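LPXTG cell wall anchor domain-containing protein (Lactobacillus rhamnosus, PDB 7CBS) probably serves as the basal subunit of sortase-assembled SpaCBA pili, anchoring the pilus to the bacterial cell wall and contributing to adhesion. Local coordinates at residues A[29-34]-A[122-127]; A[152-157]-A[168-173]; A[69-74]-A[134-139]; A[75-80]-A[93-98]. All blocks are in the same frame, centred on the assembly; numbering follows the deposited sequence.

Contact 1 of 4, residues A[29-34]-A[122-127]. With MG (magnesium ion), chain I.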
loop_
_atom_site.group_PDB
_atom_site.type_symbol
_atom_site.label_atom_id
_atom_site.label_comp_id
_atom_site.label_asym_id
_atom_site.label_seq_id
_atom_site.Cartn_x
_atom_site.Cartn_y
_atom_site.Cartn_z
ATOM N N VAL A 29 -2.595 -4.170 1.848
ATOM C CA VAL A 29 -1.261 -3.846 2.431
ATOM C C VAL A 29 -0.188 -4.133 1.372
ATOM O O VAL A 29 -0.437 -4.954 0.461
ATOM C CB VAL A 29 -1.013 -4.634 3.734
ATOM C CG1 VAL A 29 -0.586 -6.067 3.470
ATOM C CG2 VAL A 29 -0.009 -3.933 4.637
ATOM N N ASP A 30 0.960 -3.465 1.486
ATOM C CA ASP A 30 2.165 -3.713 0.651
ATOM C C ASP A 30 3.116 -4.608 1.443
ATOM O O ASP A 30 3.301 -4.353 2.642
ATOM C CB ASP A 30 2.843 -2.400 0.246
ATOM C CG ASP A 30 1.943 -1.499 -0.580
ATOM O OD1 ASP A 30 0.965 -2.020 -1.143
ATOM O OD2 ASP A 30 2.223 -0.284 -0.653
ATOM N N VAL A 31 3.668 -5.633 0.791
ATOM C CA VAL A 31 4.685 -6.555 1.379
ATOM C C VAL A 31 5.953 -6.462 0.531
ATOM O O VAL A 31 5.885 -6.784 -0.673
ATOM C CB VAL A 31 4.181 -8.009 1.457
ATOM C CG1 VAL A 31 5.297 -8.959 1.866
ATOM C CG2 VAL A 31 2.983 -8.141 2.385
ATOM N N VAL A 32 7.053 -6.025 1.146
ATOM C CA VAL A 32 8.413 -6.010 0.535
ATOM C C VAL A 32 9.240 -7.097 1.228
ATOM O O VAL A 32 9.421 -7.012 2.457
ATOM C CB VAL A 32 9.060 -4.616 0.648
ATOM C CG1 VAL A 32 10.287 -4.485 -0.246
ATOM C CG2 VAL A 32 8.058 -3.517 0.328
ATOM N N LEU A 33 9.656 -8.119 0.475
ATOM C CA LEU A 33 10.614 -9.162 0.928
ATOM C C LEU A 33 12.034 -8.690 0.609
ATOM O O LEU A 33 12.266 -8.305 -0.551
ATOM C CB LEU A 33 10.304 -10.485 0.227
ATOM C CG LEU A 33 10.875 -11.708 0.937
ATOM C CD1 LEU A 33 10.056 -12.951 0.621
ATOM C CD2 LEU A 33 12.341 -11.901 0.582
ATOM N N HIS A 34 12.936 -8.737 1.595
ATOM C CA HIS A 34 14.368 -8.351 1.470
ATOM C C HIS A 34 15.244 -9.610 1.452
ATOM O O HIS A 34 15.321 -10.290 2.493
ATOM C CB HIS A 34 14.781 -7.418 2.613
ATOM C CG HIS A 34 13.984 -6.162 2.708
ATOM N ND1 HIS A 34 14.554 -4.910 2.555
ATOM C CD2 HIS A 34 12.679 -5.952 2.991
ATOM C CE1 HIS A 34 13.630 -3.986 2.723
ATOM N NE2 HIS A 34 12.467 -4.600 2.982
ATOM N N GLY A 122 2.621 -5.144 -3.997
ATOM C CA GLY A 122 1.679 -4.055 -3.690
ATOM C C GLY A 122 0.238 -4.525 -3.754
ATOM O O GLY A 122 -0.053 -5.423 -4.569
ATOM N N ASP A 123 -0.619 -3.944 -2.910
ATOM C CA ASP A 123 -2.087 -4.176 -2.881
ATOM C C ASP A 123 -2.398 -5.670 -2.713
ATOM O O ASP A 123 -3.234 -6.191 -3.480
ATOM C CB ASP A 123 -2.741 -3.567 -4.123
ATOM C CG ASP A 123 -2.536 -2.066 -4.207
ATOM O OD1 ASP A 123 -2.483 -1.428 -3.131
ATOM O OD2 ASP A 123 -2.413 -1.547 -5.342
ATOM N N LEU A 124 -1.766 -6.329 -1.740
ATOM C CA LEU A 124 -2.211 -7.661 -1.235
ATOM C C LEU A 124 -3.445 -7.432 -0.370
ATOM O O LEU A 124 -3.369 -6.686 0.604
ATOM C CB LEU A 124 -1.089 -8.328 -0.434
ATOM C CG LEU A 124 0.041 -8.952 -1.255
ATOM C CD1 LEU A 124 1.099 -9.557 -0.346
ATOM C CD2 LEU A 124 -0.491 -10.008 -2.213
ATOM N N PRO A 125 -4.621 -8.006 -0.725
ATOM C CA PRO A 125 -5.809 -7.947 0.131
ATOM C C PRO A 125 -5.581 -8.412 1.577
ATOM O O PRO A 125 -4.903 -9.399 1.782
ATOM C CB PRO A 125 -6.798 -8.888 -0.577
ATOM C CG PRO A 125 -6.407 -8.752 -2.043
ATOM C CD PRO A 125 -4.894 -8.684 -2.004
ATOM N N LEU A 126 -6.156 -7.682 2.534
ATOM C CA LEU A 126 -6.132 -8.025 3.980
ATOM C C LEU A 126 -7.096 -9.188 4.246
ATOM O O LEU A 126 -6.852 -9.939 5.211
ATOM C CB LEU A 126 -6.514 -6.791 4.805
ATOM C CG LEU A 126 -5.448 -5.705 4.888
ATOM C CD1 LEU A 126 -6.033 -4.446 5.560
ATOM C CD2 LEU A 126 -4.199 -6.234 5.613
ATOM N N ARG A 127 -8.133 -9.337 3.412
ATOM C CA ARG A 127 -9.190 -10.372 3.561
ATOM C C ARG A 127 -9.350 -11.140 2.244
ATOM O O ARG A 127 -9.284 -10.499 1.173
ATOM C CB ARG A 127 -10.521 -9.725 3.965
HETATM MG MG MG I . -3.094 -1.038 -1.302
HETATM O O HOH W 1 -1.431 -1.626 -0.137
HETATM O O HOH W 2 -3.301 0.181 0.434
HETATM O O HOH W 3 -1.877 0.701 -1.572
#
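With CG set beside its backbone N and anti to its carbonyl carbon (chi1 -61°), Asp30 swings its carboxylate over to strand 122-125, where OD1 takes the amide of Asp123. The same first torsion in Asp123 carries that carboxylate the other way, out to the magnesium ion. The Asp123 N to Asp30 OD1 bond is 3.1 Å and nearly straight at 166°, the N-H arriving almost end-on to the C-O bond. A water ligand of the metal donates to the same OD1 at 2.6 Å, so Asp30 acts as a second-shell residue, gripping the amide of the metal-binding residue and one of its waters. Asp123 OD1, hydrogen-bonded to Thr28 OG1 of the second subunit, lies 2.0 Å from the magnesium ion; three waters, Thr28 of the same chain and Asp123 of the second subunit complete six ligands, placing the site between the two copies. The other oxygen, Asp30 OD2, bonds to Ser166 of the second subunit. Next to the site the strands form one antiparallel hydrogen-bonded pair, Val29 with Leu124, within the sheet of the Gram-positive pilin D1 domain; Asp123, in a left-handed conformation, lies next to it. The two backbone bonds, Val29 N to Leu124 O and Leu124 N to Val29 O, are 2.9 Å. On the apolar side Val31 CG2 meets Leu124 CD1 at 3.6 Å, and Leu126 CD2 reaches Val29 CB at 4.0 Å.

Contact 2 of 4, residues A[152-157]-A[168-173]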
loop_
_atom_site.group_PDB
_atom_site.type_symbol
_atom_site.label_atom_id
_atom_site.label_comp_id
_atom_site.label_asym_id
_atom_site.label_seq_id
_atom_site.Cartn_x
_atom_site.Cartn_y
_atom_site.Cartn_z
ATOM N N LEU A 152 7.856 -18.418 3.837
ATOM C CA LEU A 152 7.248 -17.589 4.914
ATOM C C LEU A 152 5.731 -17.570 4.734
ATOM O O LEU A 152 5.269 -17.196 3.636
ATOM C CB LEU A 152 7.804 -16.162 4.850
ATOM C CG LEU A 152 9.227 -15.953 5.360
ATOM C CD1 LEU A 152 9.681 -14.538 5.034
ATOM C CD2 LEU A 152 9.330 -16.217 6.860
ATOM N N VAL A 153 4.995 -17.985 5.766
ATOM C CA VAL A 153 3.509 -17.892 5.838
ATOM C C VAL A 153 3.163 -16.697 6.728
ATOM O O VAL A 153 3.468 -16.752 7.931
ATOM C CB VAL A 153 2.882 -19.200 6.359
ATOM C CG1 VAL A 153 1.399 -19.027 6.635
ATOM C CG2 VAL A 153 3.116 -20.360 5.397
ATOM N N VAL A 154 2.565 -15.660 6.142
ATOM C CA VAL A 154 2.248 -14.367 6.816
ATOM C C VAL A 154 0.732 -14.280 7.003
ATOM O O VAL A 154 0.001 -14.454 6.000
ATOM C CB VAL A 154 2.778 -13.168 6.009
ATOM C CG1 VAL A 154 2.547 -11.848 6.735
ATOM C CG2 VAL A 154 4.243 -13.345 5.647
ATOM N N VAL A 155 0.293 -14.010 8.233
ATOM C CA VAL A 155 -1.139 -13.844 8.604
ATOM C C VAL A 155 -1.442 -12.346 8.703
ATOM O O VAL A 155 -0.675 -11.625 9.371
ATOM C CB VAL A 155 -1.455 -14.581 9.920
ATOM C CG1 VAL A 155 -2.928 -14.471 10.279
ATOM C CG2 VAL A 155 -1.019 -16.044 9.862
ATOM N N MET A 156 -2.514 -11.897 8.053
ATOM C CA MET A 156 -2.992 -10.494 8.119
ATOM C C MET A 156 -3.739 -10.302 9.442
ATOM O O MET A 156 -4.985 -10.296 9.437
ATOM C CB MET A 156 -3.877 -10.161 6.912
ATOM C CG MET A 156 -3.131 -10.261 5.590
ATOM S SD MET A 156 -1.757 -9.080 5.467
ATOM C CE MET A 156 -0.418 -10.156 4.938
ATOM N N SER A 157 -2.978 -10.192 10.531
ATOM C CA SER A 157 -3.457 -10.156 11.941
ATOM C C SER A 157 -4.273 -8.879 12.204
ATOM O O SER A 157 -4.361 -8.027 11.302
ATOM C CB SER A 157 -2.301 -10.277 12.898
ATOM O OG SER A 157 -1.276 -9.359 12.560
ATOM N N ILE A 168 4.562 -4.130 5.150
ATOM C CA ILE A 168 5.225 -5.203 5.951
ATOM C C ILE A 168 6.584 -5.497 5.314
ATOM O O ILE A 168 6.603 -5.822 4.114
ATOM C CB ILE A 168 4.357 -6.479 6.025
ATOM C CG1 ILE A 168 2.999 -6.217 6.677
ATOM C CG2 ILE A 168 5.108 -7.597 6.736
ATOM C CD1 ILE A 168 1.980 -7.292 6.416
ATOM N N ASP A 169 7.664 -5.414 6.097
ATOM C CA ASP A 169 9.058 -5.670 5.648
ATOM C C ASP A 169 9.509 -7.040 6.160
ATOM O O ASP A 169 9.733 -7.167 7.376
ATOM C CB ASP A 169 9.992 -4.548 6.105
ATOM C CG ASP A 169 9.856 -3.293 5.266
ATOM O OD1 ASP A 169 10.351 -3.307 4.126
ATOM O OD2 ASP A 169 9.234 -2.329 5.751
ATOM N N LEU A 170 9.649 -8.012 5.254
ATOM C CA LEU A 170 10.023 -9.419 5.563
ATOM C C LEU A 170 11.508 -9.640 5.263
ATOM O O LEU A 170 11.967 -9.179 4.201
ATOM C CB LEU A 170 9.148 -10.366 4.735
ATOM C CG LEU A 170 7.656 -10.341 5.058
ATOM C CD1 LEU A 170 6.884 -11.152 4.028
ATOM C CD2 LEU A 170 7.393 -10.853 6.472
ATOM N N PHE A 171 12.213 -10.323 6.174
ATOM C CA PHE A 171 13.656 -10.671 6.082
ATOM C C PHE A 171 13.824 -12.179 6.252
ATOM O O PHE A 171 14.222 -12.637 7.321
ATOM C CB PHE A 171 14.450 -9.889 7.133
ATOM C CG PHE A 171 14.456 -8.394 6.936
ATOM C CD1 PHE A 171 15.340 -7.799 6.051
ATOM C CD2 PHE A 171 13.578 -7.580 7.639
ATOM C CE1 PHE A 171 15.344 -6.425 5.868
ATOM C CE2 PHE A 171 13.587 -6.205 7.459
ATOM C CZ PHE A 171 14.473 -5.630 6.581
ATOM N N PRO A 172 13.523 -12.998 5.218
ATOM C CA PRO A 172 13.615 -14.457 5.336
ATOM C C PRO A 172 15.042 -14.958 5.600
ATOM O O PRO A 172 15.959 -14.418 5.020
ATOM C CB PRO A 172 13.100 -14.981 3.985
ATOM C CG PRO A 172 13.266 -13.806 3.036
ATOM C CD PRO A 172 13.071 -12.568 3.887
ATOM N N LYS A 173 15.175 -15.978 6.457
ATOM C CA LYS A 173 16.462 -16.637 6.816
ATOM C C LYS A 173 16.815 -17.669 5.738
ATOM O O LYS A 173 16.165 -17.663 4.675
ATOM C CB LYS A 173 16.349 -17.282 8.202
#
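Leu152 CD1 drops onto the ring of Pro172, 3.6 Å from its CB, the two side chains meeting at about a right angle. Two residues along, Val154 rests CG2 against both methyls of Leu170, 3.8 Å from CD1 and slightly farther from CD2. At the far end Met156 CE touches Ile168 CD1 at 4.0 Å. The methionine gets there by bending at its second and third torsions (chi2 -63°), which together bring the methyl to the isoleucine. All of this is apolar: the two runs travel in nearly opposite directions, 163° apart, but face each other through side chains and do not pair as strands. What positions them is the sheet behind each. Leu152 and Val154 are pinned by backbone bonds to Phe137 and Tyr135, while Ile168 bonds to Asp30 and Val32. Met156 sits at the centre of an inverse gamma turn, and its O receives Gln161 NE2. Such facing of strands is consistent with the sandwich-like core of a pilin domain. Strand 28-34 lies beside 168-170, its Val31 touching Leu170 and its Leu33 touching Pro172; strand 131-141 flanks 152-155, whose Val153 and Val155 pack on Phe77 of helix 74-84.

Contact 3 of 4, residues A[69-74]-A[134-139]; sequences TVYDVT and VYLFKE
Strands 69-72 and 134-139 run antiparallel, axes 4.5 Å apart at closest and directions 153° apart, with hydrogen-bonded pairs at Thr69-Lys138 and Tyr71-Leu136 and non-hydrogen-bonded pairs at Val70-Phe137 and Asp72-Tyr135. On the face carrying Val70, Tyr135 and Phe137, Val70 lays CG2 over one face of the Phe137 ring, 3.2 Å from CE1; chi1 of 59° puts CG1 between the backbone N and the carbonyl carbon and so leaves CG2 anti to the N. The same methyl rests 3.8 Å from Tyr135 CB, and Tyr135 OH goes on to Pro125 O. On the opposite face, Tyr71 CE1 meets Lys138 CD at 3.6 Å, and the tyrosine ring edge lies by Leu136 O. Val73 splits its branches: CG1 packs on Leu136 CB, CG2 on Val134 CG1 at 3.5 Å. Where strand meets helix, Val134 N donates to Thr74 OG1 at 3.1 Å. That hydroxyl in turn donates to Asp72 OD1 at 2.5 Å, almost end-on to the C-O bond. Thr74 N reaches the same OD1 from above the carboxylate plane at 3.1 Å. With an alanine here, Val134 N would probably be left without this acceptor and the Asp72 carboxylate would lose its hydroxyl donor. Asp72 OD1 accepting from Thr74 N defines an Asx turn where strand 67-72 passes into helix 74-84, tied by Thr74 OG1 to strand 131-141 in the D1 pilin domain sheet.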
loop_
_atom_site.group_PDB
_atom_site.type_symbol
_atom_site.label_atom_id
_atom_site.label_comp_id
_atom_site.label_asym_id
_atom_site.label_seq_id
_atom_site.Cartn_x
_atom_site.Cartn_y
_atom_site.Cartn_z
ATOM N N THR A 69 7.602 -15.829 -5.248
ATOM C CA THR A 69 6.193 -16.063 -5.655
ATOM C C THR A 69 5.331 -16.042 -4.388
ATOM O O THR A 69 5.730 -16.693 -3.401
ATOM C CB THR A 69 6.072 -17.380 -6.434
ATOM O OG1 THR A 69 7.028 -17.360 -7.496
ATOM C CG2 THR A 69 4.688 -17.628 -7.002
ATOM N N VAL A 70 4.208 -15.318 -4.420
ATOM C CA VAL A 70 3.253 -15.186 -3.276
ATOM C C VAL A 70 1.973 -15.953 -3.629
ATOM O O VAL A 70 1.458 -15.765 -4.750
ATOM C CB VAL A 70 2.973 -13.711 -2.913
ATOM C CG1 VAL A 70 2.398 -12.909 -4.076
ATOM C CG2 VAL A 70 2.074 -13.592 -1.689
ATOM N N TYR A 71 1.510 -16.812 -2.714
ATOM C CA TYR A 71 0.294 -17.658 -2.853
ATOM C C TYR A 71 -0.704 -17.307 -1.748
ATOM O O TYR A 71 -0.266 -17.031 -0.622
ATOM C CB TYR A 71 0.637 -19.146 -2.746
ATOM C CG TYR A 71 1.714 -19.635 -3.680
ATOM C CD1 TYR A 71 3.054 -19.484 -3.365
ATOM C CD2 TYR A 71 1.393 -20.270 -4.868
ATOM C CE1 TYR A 71 4.050 -19.934 -4.218
ATOM C CE2 TYR A 71 2.376 -20.739 -5.723
ATOM C CZ TYR A 71 3.711 -20.566 -5.401
ATOM O OH TYR A 71 4.688 -21.015 -6.242
ATOM N N ASP A 72 -1.998 -17.339 -2.072
ATOM C CA ASP A 72 -3.129 -17.250 -1.108
ATOM C C ASP A 72 -3.324 -18.628 -0.471
ATOM O O ASP A 72 -3.696 -19.554 -1.212
ATOM C CB ASP A 72 -4.395 -16.741 -1.804
ATOM C CG ASP A 72 -5.659 -16.816 -0.961
ATOM O OD1 ASP A 72 -5.553 -16.732 0.285
ATOM O OD2 ASP A 72 -6.750 -16.962 -1.558
ATOM N N VAL A 73 -3.074 -18.759 0.838
ATOM C CA VAL A 73 -3.233 -20.039 1.600
ATOM C C VAL A 73 -4.301 -19.869 2.691
ATOM O O VAL A 73 -4.313 -20.690 3.629
ATOM C CB VAL A 73 -1.889 -20.516 2.195
ATOM C CG1 VAL A 73 -0.815 -20.644 1.128
ATOM C CG2 VAL A 73 -1.396 -19.625 3.334
ATOM N N THR A 74 -5.190 -18.881 2.547
ATOM C CA THR A 74 -6.178 -18.450 3.579
ATOM C C THR A 74 -7.060 -19.626 4.024
ATOM O O THR A 74 -7.149 -19.862 5.249
ATOM C CB THR A 74 -7.063 -17.303 3.076
ATOM O OG1 THR A 74 -6.221 -16.219 2.680
ATOM C CG2 THR A 74 -8.043 -16.825 4.127
ATOM N N VAL A 134 -4.087 -14.890 4.434
ATOM C CA VAL A 134 -2.798 -15.549 4.799
ATOM C C VAL A 134 -2.066 -15.880 3.500
ATOM O O VAL A 134 -2.704 -16.465 2.599
ATOM C CB VAL A 134 -3.008 -16.803 5.667
ATOM C CG1 VAL A 134 -1.681 -17.445 6.063
ATOM C CG2 VAL A 134 -3.836 -16.494 6.910
ATOM N N TYR A 135 -0.789 -15.493 3.413
ATOM C CA TYR A 135 0.042 -15.567 2.183
ATOM C C TYR A 135 1.288 -16.412 2.465
ATOM O O TYR A 135 1.859 -16.290 3.570
ATOM C CB TYR A 135 0.373 -14.155 1.695
ATOM C CG TYR A 135 -0.843 -13.350 1.311
ATOM C CD1 TYR A 135 -1.527 -13.613 0.135
ATOM C CD2 TYR A 135 -1.333 -12.348 2.131
ATOM C CE1 TYR A 135 -2.672 -12.913 -0.211
ATOM C CE2 TYR A 135 -2.469 -11.630 1.798
ATOM C CZ TYR A 135 -3.138 -11.912 0.621
ATOM O OH TYR A 135 -4.250 -11.207 0.270
ATOM N N LEU A 136 1.648 -17.272 1.506
ATOM C CA LEU A 136 2.900 -18.073 1.480
ATOM C C LEU A 136 3.874 -17.418 0.494
ATOM O O LEU A 136 3.473 -17.193 -0.661
ATOM C CB LEU A 136 2.567 -19.506 1.051
ATOM C CG LEU A 136 3.759 -20.385 0.680
ATOM C CD1 LEU A 136 4.694 -20.553 1.865
ATOM C CD2 LEU A 136 3.284 -21.733 0.165
ATOM N N PHE A 137 5.103 -17.136 0.937
ATOM C CA PHE A 137 6.165 -16.469 0.141
ATOM C C PHE A 137 7.318 -17.455 -0.085
ATOM O O PHE A 137 8.056 -17.729 0.878
ATOM C CB PHE A 137 6.636 -15.196 0.850
ATOM C CG PHE A 137 5.637 -14.067 0.838
ATOM C CD1 PHE A 137 5.520 -13.237 -0.266
ATOM C CD2 PHE A 137 4.820 -13.824 1.930
ATOM C CE1 PHE A 137 4.606 -12.194 -0.277
ATOM C CE2 PHE A 137 3.902 -12.784 1.915
ATOM C CZ PHE A 137 3.795 -11.972 0.813
ATOM N N LYS A 138 7.459 -17.959 -1.316
ATOM C CA LYS A 138 8.500 -18.943 -1.722
ATOM C C LYS A 138 9.484 -18.290 -2.698
ATOM O O LYS A 138 9.043 -17.455 -3.507
ATOM C CB LYS A 138 7.872 -20.163 -2.405
ATOM C CG LYS A 138 6.818 -20.907 -1.599
ATOM C CD LYS A 138 6.217 -22.076 -2.361
ATOM C CE LYS A 138 7.216 -23.150 -2.736
ATOM N NZ LYS A 138 6.549 -24.290 -3.412
ATOM N N GLU A 139 10.761 -18.674 -2.609
ATOM C CA GLU A 139 11.806 -18.396 -3.629
ATOM C C GLU A 139 11.741 -19.516 -4.675
ATOM O O GLU A 139 12.112 -20.655 -4.331
ATOM C CB GLU A 139 13.191 -18.317 -2.979
ATOM C CG GLU A 139 14.317 -18.094 -3.975
ATOM C CD GLU A 139 15.711 -18.116 -3.367
ATOM O OE1 GLU A 139 15.918 -17.461 -2.329
ATOM O OE2 GLU A 139 16.591 -18.794 -3.936
#

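Contact 4 of 4, residues A[75-80]-A[93-98]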
loop_
_atom_site.group_PDB
_atom_site.type_symbol
_atom_site.label_atom_id
_atom_site.label_comp_id
_atom_site.label_asym_id
_atom_site.label_seq_id
_atom_site.Cartn_x
_atom_site.Cartn_y
_atom_site.Cartn_z
ATOM N N ALA A 75 -7.697 -20.318 3.073
ATOM C CA ALA A 75 -8.687 -21.397 3.326
ATOM C C ALA A 75 -7.998 -22.593 3.992
ATOM O O ALA A 75 -8.540 -23.090 5.003
ATOM C CB ALA A 75 -9.373 -21.813 2.048
ATOM N N ASP A 76 -6.873 -23.049 3.433
ATOM C CA ASP A 76 -6.072 -24.183 3.970
ATOM C C ASP A 76 -5.553 -23.814 5.363
ATOM O O ASP A 76 -5.603 -24.682 6.255
ATOM C CB ASP A 76 -4.921 -24.567 3.035
ATOM C CG ASP A 76 -5.375 -25.248 1.753
ATOM O OD1 ASP A 76 -6.482 -25.819 1.759
ATOM O OD2 ASP A 76 -4.621 -25.201 0.755
ATOM N N PHE A 77 -5.093 -22.575 5.543
ATOM C CA PHE A 77 -4.509 -22.085 6.821
ATOM C C PHE A 77 -5.548 -22.200 7.941
ATOM O O PHE A 77 -5.227 -22.827 8.960
ATOM C CB PHE A 77 -3.978 -20.652 6.705
ATOM C CG PHE A 77 -3.283 -20.177 7.959
ATOM C CD1 PHE A 77 -1.952 -20.487 8.194
ATOM C CD2 PHE A 77 -3.972 -19.467 8.932
ATOM C CE1 PHE A 77 -1.317 -20.078 9.358
ATOM C CE2 PHE A 77 -3.338 -19.058 10.095
ATOM C CZ PHE A 77 -2.007 -19.363 10.307
ATOM N N TRP A 78 -6.738 -21.621 7.763
ATOM C CA TRP A 78 -7.790 -21.569 8.820
ATOM C C TRP A 78 -8.401 -22.959 9.042
ATOM O O TRP A 78 -8.883 -23.209 10.154
ATOM C CB TRP A 78 -8.868 -20.531 8.491
ATOM C CG TRP A 78 -8.334 -19.134 8.492
ATOM C CD1 TRP A 78 -8.421 -18.215 7.488
ATOM C CD2 TRP A 78 -7.582 -18.511 9.548
ATOM N NE1 TRP A 78 -7.793 -17.056 7.855
ATOM C CE2 TRP A 78 -7.267 -17.210 9.111
ATOM C CE3 TRP A 78 -7.157 -18.920 10.820
ATOM C CZ2 TRP A 78 -6.542 -16.318 9.898
ATOM C CZ3 TRP A 78 -6.440 -18.038 11.596
ATOM C CH2 TRP A 78 -6.132 -16.757 11.136
ATOM N N GLN A 79 -8.370 -23.811 8.015
ATOM C CA GLN A 79 -8.833 -25.221 8.077
ATOM C C GLN A 79 -7.872 -26.005 8.978
ATOM O O GLN A 79 -8.355 -26.822 9.778
ATOM C CB GLN A 79 -8.928 -25.800 6.662
ATOM N N LEU A 80 -6.567 -25.740 8.867
ATOM C CA LEU A 80 -5.487 -26.403 9.650
ATOM C C LEU A 80 -5.563 -25.949 11.112
ATOM O O LEU A 80 -5.494 -26.815 12.008
ATOM C CB LEU A 80 -4.133 -26.047 9.029
ATOM C CG LEU A 80 -3.658 -26.986 7.925
ATOM C CD1 LEU A 80 -2.447 -26.411 7.221
ATOM C CD2 LEU A 80 -3.349 -28.358 8.493
ATOM N N THR A 93 4.157 -23.236 10.224
ATOM C CA THR A 93 5.284 -24.180 9.990
ATOM C C THR A 93 4.858 -25.267 8.995
ATOM O O THR A 93 5.682 -25.619 8.140
ATOM C CB THR A 93 5.770 -24.794 11.309
ATOM O OG1 THR A 93 6.299 -23.726 12.098
ATOM C CG2 THR A 93 6.824 -25.862 11.116
ATOM N N THR A 94 3.630 -25.781 9.115
ATOM C CA THR A 94 3.070 -26.849 8.241
ATOM C C THR A 94 2.952 -26.328 6.801
ATOM O O THR A 94 3.371 -27.058 5.877
ATOM C CB THR A 94 1.731 -27.363 8.788
ATOM O OG1 THR A 94 1.986 -27.998 10.042
ATOM C CG2 THR A 94 1.048 -28.344 7.860
ATOM N N LEU A 95 2.418 -25.116 6.618
ATOM C CA LEU A 95 2.200 -24.502 5.279
ATOM C C LEU A 95 3.511 -23.933 4.718
ATOM O O LEU A 95 3.524 -23.574 3.529
ATOM C CB LEU A 95 1.136 -23.402 5.383
ATOM C CG LEU A 95 -0.319 -23.864 5.427
ATOM C CD1 LEU A 95 -1.236 -22.681 5.184
ATOM C CD2 LEU A 95 -0.587 -24.969 4.410
ATOM N N SER A 96 4.562 -23.829 5.543
ATOM C CA SER A 96 5.919 -23.366 5.146
ATOM C C SER A 96 6.750 -24.539 4.608
ATOM O O SER A 96 7.838 -24.278 4.060
ATOM C CB SER A 96 6.626 -22.689 6.294
ATOM O OG SER A 96 6.073 -21.404 6.557
ATOM N N GLN A 97 6.272 -25.779 4.757
ATOM C CA GLN A 97 6.992 -27.010 4.327
ATOM C C GLN A 97 6.990 -27.099 2.795
ATOM O O GLN A 97 6.046 -26.578 2.172
ATOM C CB GLN A 97 6.353 -28.258 4.938
ATOM C CG GLN A 97 6.364 -28.284 6.460
ATOM C CD GLN A 97 7.729 -28.010 7.040
ATOM O OE1 GLN A 97 8.138 -26.863 7.212
ATOM N NE2 GLN A 97 8.441 -29.076 7.363
ATOM N N ASP A 98 8.011 -27.748 2.226
ATOM C CA ASP A 98 8.145 -27.996 0.765
ATOM C C ASP A 98 7.179 -29.111 0.345
ATOM O O ASP A 98 6.954 -29.262 -0.871
ATOM C CB ASP A 98 9.592 -28.323 0.382
ATOM C CG ASP A 98 10.481 -27.101 0.217
ATOM O OD1 ASP A 98 9.984 -25.979 0.402
ATOM O OD2 ASP A 98 11.669 -27.284 -0.114
#
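Leu95 pushes its side chain across to helix 74-84 and meets Phe77 and Leu80 with its two branches. Its CB, at the root, rests against Val153 of strand 152-155. With CG beside the backbone N (chi1 -79°), the chain heads for the other helix, and CG itself comes 3.8 Å from Leu80 CD1. There it forks. CD1 goes to Phe77, 3.7 Å from both CA and CB, and sits at the edge of the phenylalanine ring, near its plane, 3.8 Å from ring atom CD1; it also touches Val73. CD2 takes the other fork and meets Leu80 CD1 at 3.7 Å. That one leucine methyl therefore packs on both CG and CD2 of Leu95, and it also touches Thr94 CG2 at 4.0 Å. Shortened to an alanine, position Leu95 would probably leave a gap between the helices, with Phe77 and Leu80 losing their main partner on this segment. Polar groups nearby bind elsewhere: Thr94 OG1 turns back to Val90 O of its own helix, and Asp76 OD2 bonds to Tyr100 OH. Phe77 CG stands anti to its backbone N (chi1 -175°), which directs the ring toward Val153 and Val155. The contact thus joins helix 74-84 to the end of helix 88-95, with strand 152-155 packed against Phe77 and Leu95, and Val134 of strand 131-141 against Phe77 and Trp78.

From the N terminus, strand 28-34 comes first and waits for its partner in contact 1, which does not arrive until 122-127. Inside that long loop, 69-74 opens contact 3, and the chain goes straight into the helix of 75-80, which contact 4 closes with 93-98; contact 4 is nested within both wider loops. Contact 1 then shuts, and contact 3 only afterwards at 134-139, so the two cross, strands 118-128 and 131-141 being sheet neighbours. Contact 2 follows in series, a short loop from 152-157 to 168-173. Its second segment lies on strand 167-170, which pairs in parallel with 28-34; strand 152-155 lies beside strand 131-141, and these two pack against the helices of contact 4.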